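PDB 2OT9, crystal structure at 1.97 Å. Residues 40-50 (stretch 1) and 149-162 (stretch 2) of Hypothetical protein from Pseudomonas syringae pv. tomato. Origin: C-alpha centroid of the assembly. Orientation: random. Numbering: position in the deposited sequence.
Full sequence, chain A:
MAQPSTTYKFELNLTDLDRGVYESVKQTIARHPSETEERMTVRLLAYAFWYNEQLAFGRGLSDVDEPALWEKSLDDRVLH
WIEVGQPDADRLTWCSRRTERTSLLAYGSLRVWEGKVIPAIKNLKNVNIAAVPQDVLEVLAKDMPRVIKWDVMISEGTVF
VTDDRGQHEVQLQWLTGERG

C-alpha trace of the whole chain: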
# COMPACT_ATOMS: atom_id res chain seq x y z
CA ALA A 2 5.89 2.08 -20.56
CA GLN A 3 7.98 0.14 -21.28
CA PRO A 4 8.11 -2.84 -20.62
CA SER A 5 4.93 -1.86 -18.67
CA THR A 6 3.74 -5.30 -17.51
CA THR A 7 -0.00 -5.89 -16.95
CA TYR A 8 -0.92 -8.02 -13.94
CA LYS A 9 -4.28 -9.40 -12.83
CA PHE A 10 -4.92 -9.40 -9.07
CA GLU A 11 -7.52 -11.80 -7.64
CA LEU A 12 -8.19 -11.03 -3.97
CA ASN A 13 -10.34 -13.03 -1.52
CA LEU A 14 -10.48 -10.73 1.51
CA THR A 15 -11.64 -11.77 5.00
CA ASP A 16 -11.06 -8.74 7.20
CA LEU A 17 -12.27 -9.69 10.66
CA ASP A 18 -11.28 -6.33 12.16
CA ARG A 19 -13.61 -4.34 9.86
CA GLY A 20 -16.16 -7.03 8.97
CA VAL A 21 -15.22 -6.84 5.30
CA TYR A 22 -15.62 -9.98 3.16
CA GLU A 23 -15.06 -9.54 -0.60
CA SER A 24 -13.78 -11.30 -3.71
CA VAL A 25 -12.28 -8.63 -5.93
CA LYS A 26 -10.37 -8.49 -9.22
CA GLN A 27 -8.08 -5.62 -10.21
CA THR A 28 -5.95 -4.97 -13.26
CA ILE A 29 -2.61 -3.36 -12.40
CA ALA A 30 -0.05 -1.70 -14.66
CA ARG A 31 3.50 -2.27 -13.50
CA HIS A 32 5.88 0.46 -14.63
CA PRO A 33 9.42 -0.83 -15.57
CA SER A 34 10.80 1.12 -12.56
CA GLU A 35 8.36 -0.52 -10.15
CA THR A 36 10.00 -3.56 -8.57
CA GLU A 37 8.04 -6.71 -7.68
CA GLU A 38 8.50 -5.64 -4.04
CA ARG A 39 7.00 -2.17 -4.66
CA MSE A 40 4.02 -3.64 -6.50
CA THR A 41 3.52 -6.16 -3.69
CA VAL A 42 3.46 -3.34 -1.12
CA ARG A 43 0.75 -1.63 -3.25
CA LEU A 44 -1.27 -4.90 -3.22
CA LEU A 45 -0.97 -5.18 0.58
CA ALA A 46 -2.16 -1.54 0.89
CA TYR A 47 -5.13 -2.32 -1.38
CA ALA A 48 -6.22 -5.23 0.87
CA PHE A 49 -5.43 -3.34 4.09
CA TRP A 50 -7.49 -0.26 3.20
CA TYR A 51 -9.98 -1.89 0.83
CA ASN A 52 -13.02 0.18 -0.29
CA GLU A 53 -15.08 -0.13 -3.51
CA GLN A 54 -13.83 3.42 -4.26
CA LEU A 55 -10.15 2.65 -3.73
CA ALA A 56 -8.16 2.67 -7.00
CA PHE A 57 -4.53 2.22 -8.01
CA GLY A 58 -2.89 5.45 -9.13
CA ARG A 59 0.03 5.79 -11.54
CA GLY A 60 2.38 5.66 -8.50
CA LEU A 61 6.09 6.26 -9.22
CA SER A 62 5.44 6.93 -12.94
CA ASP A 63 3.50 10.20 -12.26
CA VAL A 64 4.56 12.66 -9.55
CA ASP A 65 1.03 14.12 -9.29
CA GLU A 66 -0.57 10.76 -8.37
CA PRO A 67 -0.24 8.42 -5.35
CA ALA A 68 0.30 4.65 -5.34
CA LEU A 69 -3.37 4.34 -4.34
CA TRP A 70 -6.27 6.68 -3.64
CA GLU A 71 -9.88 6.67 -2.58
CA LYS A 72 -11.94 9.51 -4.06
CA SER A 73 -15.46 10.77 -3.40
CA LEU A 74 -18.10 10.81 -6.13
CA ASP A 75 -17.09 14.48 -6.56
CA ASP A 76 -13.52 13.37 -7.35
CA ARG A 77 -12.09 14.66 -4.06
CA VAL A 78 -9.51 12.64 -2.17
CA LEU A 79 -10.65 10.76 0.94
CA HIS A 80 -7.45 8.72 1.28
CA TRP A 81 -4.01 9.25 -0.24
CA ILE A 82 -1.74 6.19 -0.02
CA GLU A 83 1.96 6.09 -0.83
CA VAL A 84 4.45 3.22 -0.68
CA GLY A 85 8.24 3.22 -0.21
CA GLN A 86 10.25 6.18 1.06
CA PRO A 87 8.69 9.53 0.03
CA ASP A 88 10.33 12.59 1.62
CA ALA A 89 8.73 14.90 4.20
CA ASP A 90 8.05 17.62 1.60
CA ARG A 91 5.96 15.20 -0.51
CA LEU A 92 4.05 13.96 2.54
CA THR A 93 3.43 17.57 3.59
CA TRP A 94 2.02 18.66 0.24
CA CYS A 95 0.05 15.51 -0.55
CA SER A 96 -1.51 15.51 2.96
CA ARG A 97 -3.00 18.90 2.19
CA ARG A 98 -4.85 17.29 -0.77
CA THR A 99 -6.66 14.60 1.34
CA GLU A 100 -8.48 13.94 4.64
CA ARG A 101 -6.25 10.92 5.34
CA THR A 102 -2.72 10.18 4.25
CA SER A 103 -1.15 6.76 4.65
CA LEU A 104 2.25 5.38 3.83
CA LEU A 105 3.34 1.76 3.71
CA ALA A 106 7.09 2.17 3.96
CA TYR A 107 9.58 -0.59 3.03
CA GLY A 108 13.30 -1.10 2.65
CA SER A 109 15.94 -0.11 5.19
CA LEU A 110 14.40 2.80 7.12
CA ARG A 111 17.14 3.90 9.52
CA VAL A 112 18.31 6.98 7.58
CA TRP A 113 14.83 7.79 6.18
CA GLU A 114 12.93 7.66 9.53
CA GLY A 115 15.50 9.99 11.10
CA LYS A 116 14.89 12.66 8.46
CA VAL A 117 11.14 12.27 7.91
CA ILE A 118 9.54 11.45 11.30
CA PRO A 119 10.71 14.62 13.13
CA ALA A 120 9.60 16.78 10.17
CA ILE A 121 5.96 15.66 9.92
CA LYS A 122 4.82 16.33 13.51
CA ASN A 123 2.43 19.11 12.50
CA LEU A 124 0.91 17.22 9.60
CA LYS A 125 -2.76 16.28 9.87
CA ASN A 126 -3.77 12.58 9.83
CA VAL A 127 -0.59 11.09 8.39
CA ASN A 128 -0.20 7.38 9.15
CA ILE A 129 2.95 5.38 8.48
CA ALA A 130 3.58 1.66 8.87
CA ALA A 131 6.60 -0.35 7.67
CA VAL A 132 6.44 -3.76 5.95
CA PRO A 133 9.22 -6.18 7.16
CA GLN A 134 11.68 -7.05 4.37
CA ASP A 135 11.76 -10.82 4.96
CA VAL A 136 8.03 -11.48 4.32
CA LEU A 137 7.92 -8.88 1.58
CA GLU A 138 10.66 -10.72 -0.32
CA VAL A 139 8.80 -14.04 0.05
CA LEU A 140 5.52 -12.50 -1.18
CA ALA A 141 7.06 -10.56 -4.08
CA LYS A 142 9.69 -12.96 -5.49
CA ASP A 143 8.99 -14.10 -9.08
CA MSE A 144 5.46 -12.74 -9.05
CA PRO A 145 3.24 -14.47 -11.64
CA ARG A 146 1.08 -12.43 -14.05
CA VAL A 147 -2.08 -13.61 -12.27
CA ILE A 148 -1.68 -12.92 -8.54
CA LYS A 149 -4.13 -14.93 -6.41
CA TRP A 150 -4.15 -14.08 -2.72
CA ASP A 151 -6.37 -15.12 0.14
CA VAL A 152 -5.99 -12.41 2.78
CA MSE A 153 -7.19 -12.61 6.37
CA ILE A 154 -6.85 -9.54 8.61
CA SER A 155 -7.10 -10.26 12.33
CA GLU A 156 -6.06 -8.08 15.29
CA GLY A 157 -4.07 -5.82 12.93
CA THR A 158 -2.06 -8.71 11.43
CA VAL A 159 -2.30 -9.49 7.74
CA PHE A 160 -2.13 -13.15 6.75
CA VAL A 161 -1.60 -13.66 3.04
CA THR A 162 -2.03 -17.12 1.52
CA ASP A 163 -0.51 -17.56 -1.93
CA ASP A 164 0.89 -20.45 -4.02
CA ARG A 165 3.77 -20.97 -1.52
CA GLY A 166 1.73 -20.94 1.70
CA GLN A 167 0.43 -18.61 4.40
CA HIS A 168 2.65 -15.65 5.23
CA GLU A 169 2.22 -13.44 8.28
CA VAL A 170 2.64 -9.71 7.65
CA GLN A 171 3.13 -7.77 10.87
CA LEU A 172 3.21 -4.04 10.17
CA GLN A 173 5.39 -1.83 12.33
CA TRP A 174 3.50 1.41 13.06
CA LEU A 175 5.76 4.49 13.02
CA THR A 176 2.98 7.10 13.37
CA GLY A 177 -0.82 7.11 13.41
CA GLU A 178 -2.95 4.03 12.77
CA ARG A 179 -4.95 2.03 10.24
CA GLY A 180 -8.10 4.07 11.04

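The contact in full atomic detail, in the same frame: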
# COMPACT_ATOMS: atom_id res chain seq x y z
N MSE A 40 5.35 -3.20 -6.12
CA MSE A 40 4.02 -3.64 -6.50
C MSE A 40 3.33 -4.43 -5.39
O MSE A 40 2.16 -4.20 -5.08
CB MSE A 40 4.08 -4.49 -7.77
CG MSE A 40 2.76 -5.24 -7.98
SE MSE A 40 2.51 -5.71 -9.84
CE MSE A 40 2.38 -3.90 -10.45
N THR A 41 4.06 -5.36 -4.78
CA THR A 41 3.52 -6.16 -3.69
C THR A 41 3.09 -5.30 -2.50
O THR A 41 2.05 -5.56 -1.89
CB THR A 41 4.53 -7.24 -3.27
OG1 THR A 41 4.75 -8.09 -4.42
CG2 THR A 41 4.01 -8.06 -2.09
N VAL A 42 3.87 -4.28 -2.17
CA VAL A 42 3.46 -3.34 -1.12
C VAL A 42 2.15 -2.62 -1.51
O VAL A 42 1.25 -2.47 -0.67
CB VAL A 42 4.57 -2.34 -0.75
CG1 VAL A 42 4.11 -1.44 0.40
CG2 VAL A 42 5.84 -3.10 -0.29
N ARG A 43 2.03 -2.21 -2.77
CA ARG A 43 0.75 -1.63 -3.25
C ARG A 43 -0.43 -2.60 -3.09
O ARG A 43 -1.54 -2.18 -2.74
CB ARG A 43 0.87 -1.19 -4.71
CG ARG A 43 1.76 0.02 -4.90
CD ARG A 43 1.30 0.87 -6.09
NE ARG A 43 1.43 0.17 -7.36
CZ ARG A 43 0.86 0.56 -8.50
NH1 ARG A 43 1.06 -0.15 -9.61
NH2 ARG A 43 0.10 1.66 -8.53
N LEU A 44 -0.21 -3.88 -3.38
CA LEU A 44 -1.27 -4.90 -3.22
C LEU A 44 -1.66 -5.10 -1.75
O LEU A 44 -2.86 -5.27 -1.43
CB LEU A 44 -0.85 -6.26 -3.82
CG LEU A 44 -0.41 -6.29 -5.28
CD1 LEU A 44 -0.09 -7.75 -5.70
CD2 LEU A 44 -1.43 -5.68 -6.19
N LEU A 45 -0.68 -5.10 -0.86
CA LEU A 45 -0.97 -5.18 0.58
C LEU A 45 -1.79 -3.97 1.02
O LEU A 45 -2.75 -4.12 1.77
CB LEU A 45 0.33 -5.22 1.39
CG LEU A 45 1.11 -6.54 1.39
CD1 LEU A 45 2.48 -6.34 2.05
CD2 LEU A 45 0.30 -7.64 2.08
N ALA A 46 -1.41 -2.77 0.55
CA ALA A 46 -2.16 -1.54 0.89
C ALA A 46 -3.61 -1.63 0.41
O ALA A 46 -4.54 -1.20 1.10
CB ALA A 46 -1.47 -0.30 0.26
N TYR A 47 -3.79 -2.13 -0.81
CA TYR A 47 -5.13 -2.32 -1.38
C TYR A 47 -6.01 -3.18 -0.47
O TYR A 47 -7.16 -2.82 -0.20
CB TYR A 47 -5.04 -2.94 -2.79
CG TYR A 47 -6.38 -2.99 -3.48
CD1 TYR A 47 -6.93 -1.85 -4.07
CD2 TYR A 47 -7.12 -4.18 -3.52
CE1 TYR A 47 -8.17 -1.89 -4.68
CE2 TYR A 47 -8.36 -4.23 -4.14
CZ TYR A 47 -8.88 -3.08 -4.71
OH TYR A 47 -10.10 -3.12 -5.32
N ALA A 48 -5.48 -4.33 -0.02
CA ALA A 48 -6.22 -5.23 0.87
C ALA A 48 -6.46 -4.56 2.23
O ALA A 48 -7.57 -4.62 2.79
CB ALA A 48 -5.48 -6.56 1.05
N PHE A 49 -5.43 -3.88 2.74
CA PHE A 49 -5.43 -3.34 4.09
C PHE A 49 -6.37 -2.14 4.25
O PHE A 49 -6.92 -1.91 5.33
CB PHE A 49 -4.01 -2.96 4.48
CG PHE A 49 -3.82 -2.71 5.95
CD1 PHE A 49 -4.06 -3.73 6.88
CD2 PHE A 49 -3.37 -1.47 6.39
CE1 PHE A 49 -3.87 -3.50 8.27
CE2 PHE A 49 -3.17 -1.24 7.78
CZ PHE A 49 -3.43 -2.25 8.70
N TRP A 50 -6.56 -1.39 3.17
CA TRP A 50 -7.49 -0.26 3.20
C TRP A 50 -8.61 -0.37 2.18
O TRP A 50 -9.14 0.65 1.74
CB TRP A 50 -6.73 1.06 3.01
CG TRP A 50 -5.96 1.46 4.23
CD1 TRP A 50 -6.47 1.89 5.43
CD2 TRP A 50 -4.53 1.50 4.36
NE1 TRP A 50 -5.45 2.17 6.30
CE2 TRP A 50 -4.25 1.96 5.66
CE3 TRP A 50 -3.47 1.19 3.50
CZ2 TRP A 50 -2.93 2.14 6.14
CZ3 TRP A 50 -2.15 1.36 3.96
CH2 TRP A 50 -1.90 1.83 5.27
N LYS A 149 -2.97 -14.45 -7.17
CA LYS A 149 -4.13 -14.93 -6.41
C LYS A 149 -3.76 -14.98 -4.94
O LYS A 149 -2.87 -15.75 -4.54
CB LYS A 149 -4.54 -16.31 -6.89
CG LYS A 149 -4.75 -16.40 -8.39
CD LYS A 149 -5.05 -17.84 -8.78
CE LYS A 149 -5.84 -17.91 -10.07
NZ LYS A 149 -4.99 -17.53 -11.22
N TRP A 150 -4.40 -14.13 -4.15
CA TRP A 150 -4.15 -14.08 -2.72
C TRP A 150 -5.44 -14.31 -1.95
O TRP A 150 -6.46 -13.68 -2.25
CB TRP A 150 -3.66 -12.69 -2.32
CG TRP A 150 -2.21 -12.39 -2.54
CD1 TRP A 150 -1.26 -13.18 -3.15
CD2 TRP A 150 -1.55 -11.18 -2.17
NE1 TRP A 150 -0.04 -12.51 -3.15
CE2 TRP A 150 -0.20 -11.28 -2.57
CE3 TRP A 150 -1.99 -10.01 -1.53
CZ2 TRP A 150 0.73 -10.26 -2.34
CZ3 TRP A 150 -1.07 -8.99 -1.31
CH2 TRP A 150 0.28 -9.12 -1.72
N ASP A 151 -5.37 -15.15 -0.92
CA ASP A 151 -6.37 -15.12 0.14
C ASP A 151 -5.77 -14.32 1.28
O ASP A 151 -4.70 -14.66 1.78
CB ASP A 151 -6.69 -16.51 0.65
CG ASP A 151 -7.55 -17.32 -0.31
OD1 ASP A 151 -7.86 -16.87 -1.44
OD2 ASP A 151 -7.94 -18.44 0.09
N VAL A 152 -6.47 -13.27 1.70
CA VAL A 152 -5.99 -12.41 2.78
C VAL A 152 -6.96 -12.44 3.95
O VAL A 152 -8.17 -12.21 3.78
CB VAL A 152 -5.79 -10.96 2.30
CG1 VAL A 152 -5.46 -10.01 3.48
CG2 VAL A 152 -4.66 -10.89 1.24
N MSE A 153 -6.43 -12.74 5.14
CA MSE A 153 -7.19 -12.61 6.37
C MSE A 153 -6.53 -11.53 7.22
O MSE A 153 -5.29 -11.52 7.39
CB MSE A 153 -7.26 -13.92 7.14
CG MSE A 153 -7.91 -13.78 8.54
SE MSE A 153 -8.27 -15.49 9.38
CE MSE A 153 -9.84 -15.95 8.35
N ILE A 154 -7.34 -10.60 7.72
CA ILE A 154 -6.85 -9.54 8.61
C ILE A 154 -7.49 -9.74 9.98
O ILE A 154 -8.73 -9.69 10.13
CB ILE A 154 -7.14 -8.13 8.02
CG1 ILE A 154 -6.53 -8.02 6.60
CG2 ILE A 154 -6.61 -7.02 8.96
CD1 ILE A 154 -6.79 -6.68 5.90
N SER A 155 -6.64 -9.98 10.98
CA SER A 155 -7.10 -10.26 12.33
C SER A 155 -6.19 -9.59 13.37
O SER A 155 -4.97 -9.77 13.35
CB SER A 155 -7.15 -11.78 12.54
OG SER A 155 -7.61 -12.09 13.85
N GLU A 156 -6.80 -8.81 14.26
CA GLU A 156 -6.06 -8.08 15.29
C GLU A 156 -4.87 -7.28 14.71
O GLU A 156 -3.77 -7.25 15.29
CB GLU A 156 -5.62 -9.04 16.41
CG GLU A 156 -6.80 -9.78 17.05
CD GLU A 156 -6.42 -10.64 18.26
OE1 GLU A 156 -5.23 -10.67 18.64
OE2 GLU A 156 -7.34 -11.28 18.84
N GLY A 157 -5.09 -6.65 13.55
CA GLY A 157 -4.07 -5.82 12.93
C GLY A 157 -3.02 -6.56 12.12
O GLY A 157 -2.21 -5.93 11.42
N THR A 158 -3.02 -7.90 12.19
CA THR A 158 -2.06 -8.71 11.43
C THR A 158 -2.68 -9.16 10.13
O THR A 158 -3.84 -9.54 10.09
CB THR A 158 -1.59 -9.95 12.22
OG1 THR A 158 -1.06 -9.53 13.48
CG2 THR A 158 -0.50 -10.72 11.45
N VAL A 159 -1.88 -9.09 9.07
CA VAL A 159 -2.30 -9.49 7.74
C VAL A 159 -1.71 -10.88 7.45
O VAL A 159 -0.49 -11.08 7.55
CB VAL A 159 -1.88 -8.42 6.69
CG1 VAL A 159 -2.38 -8.77 5.29
CG2 VAL A 159 -2.40 -7.04 7.09
N PHE A 160 -2.57 -11.83 7.13
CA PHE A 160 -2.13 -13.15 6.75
C PHE A 160 -2.45 -13.34 5.28
O PHE A 160 -3.63 -13.36 4.90
CB PHE A 160 -2.83 -14.24 7.57
CG PHE A 160 -2.61 -14.12 9.05
CD1 PHE A 160 -1.52 -14.72 9.66
CD2 PHE A 160 -3.50 -13.39 9.84
CE1 PHE A 160 -1.32 -14.61 11.05
CE2 PHE A 160 -3.31 -13.27 11.21
CZ PHE A 160 -2.21 -13.89 11.82
N VAL A 161 -1.41 -13.48 4.47
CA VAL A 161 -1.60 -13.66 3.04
C VAL A 161 -1.30 -15.10 2.66
O VAL A 161 -0.19 -15.59 2.90
CB VAL A 161 -0.68 -12.71 2.23
CG1 VAL A 161 -0.89 -12.91 0.71
CG2 VAL A 161 -0.88 -11.25 2.64
N THR A 162 -2.27 -15.78 2.05
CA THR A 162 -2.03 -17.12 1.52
C THR A 162 -1.87 -17.02 0.00
O THR A 162 -2.75 -16.53 -0.71
CB THR A 162 -3.18 -18.12 1.87
OG1 THR A 162 -3.40 -18.10 3.29
CG2 THR A 162 -2.81 -19.54 1.45

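No hydrogen bond joins the two stretches: the helix 40-49 rests on the hairpin 149-162 mainly through apolar side-chain contacts, burying 419 Å² in total. Within each stretch, the backbone hydrogen bonds are those of a helix and of a hairpin. The helix keeps its i to i+4 bonds, such as A48 N to L44 O (3.1 Å), while the hairpin strands pair through D151 and T162, M153 and F160, and S155 and T158, closing in a type I' turn from S155 to T158.

The alternation of the strands sorts the side chains. W150, V152, I154, V159 and V161 direct their CA-to-CB bonds toward the helix, whereas the intervening K149, D151, M153 and F160 lie out of its reach.

W150 gives up the most surface, and its indole meets three helix residues in different ways. L44 CD1 lies over one face of the ring, and L44 CB comes within 3.7 Å of W150 CZ3. T41 CG2 sits at the ring edge, 3.9 Å from W150 CH2. L45 CD2 approaches W150 CZ3 obliquely at 3.9 Å; the same methyl reaches the second strand, lying 3.8 Å from V161 CG2 and 4.3 Å from V159 CG1. L45 thus spans both strands, although its CA-to-CB bond points sideways.

The helix comes nearest in backbone terms at A48, whose CA is 7.4 Å from V152 CA. At this point A48 CB lies 4.2 Å from V152 CG1. One residue on, F49 starts out sideways, but its ring ends nearer the hairpin. F49 CD1 packs 3.7 Å from V159 CG2 and 4.1 Å from I154 CD1, so one ring contacts both strands. I154 CD1 also lies 3.8 Å from A48 O, a van der Waals contact against the helix backbone. Near the turn, F49 CE1 is 4.3 Å from G157 O.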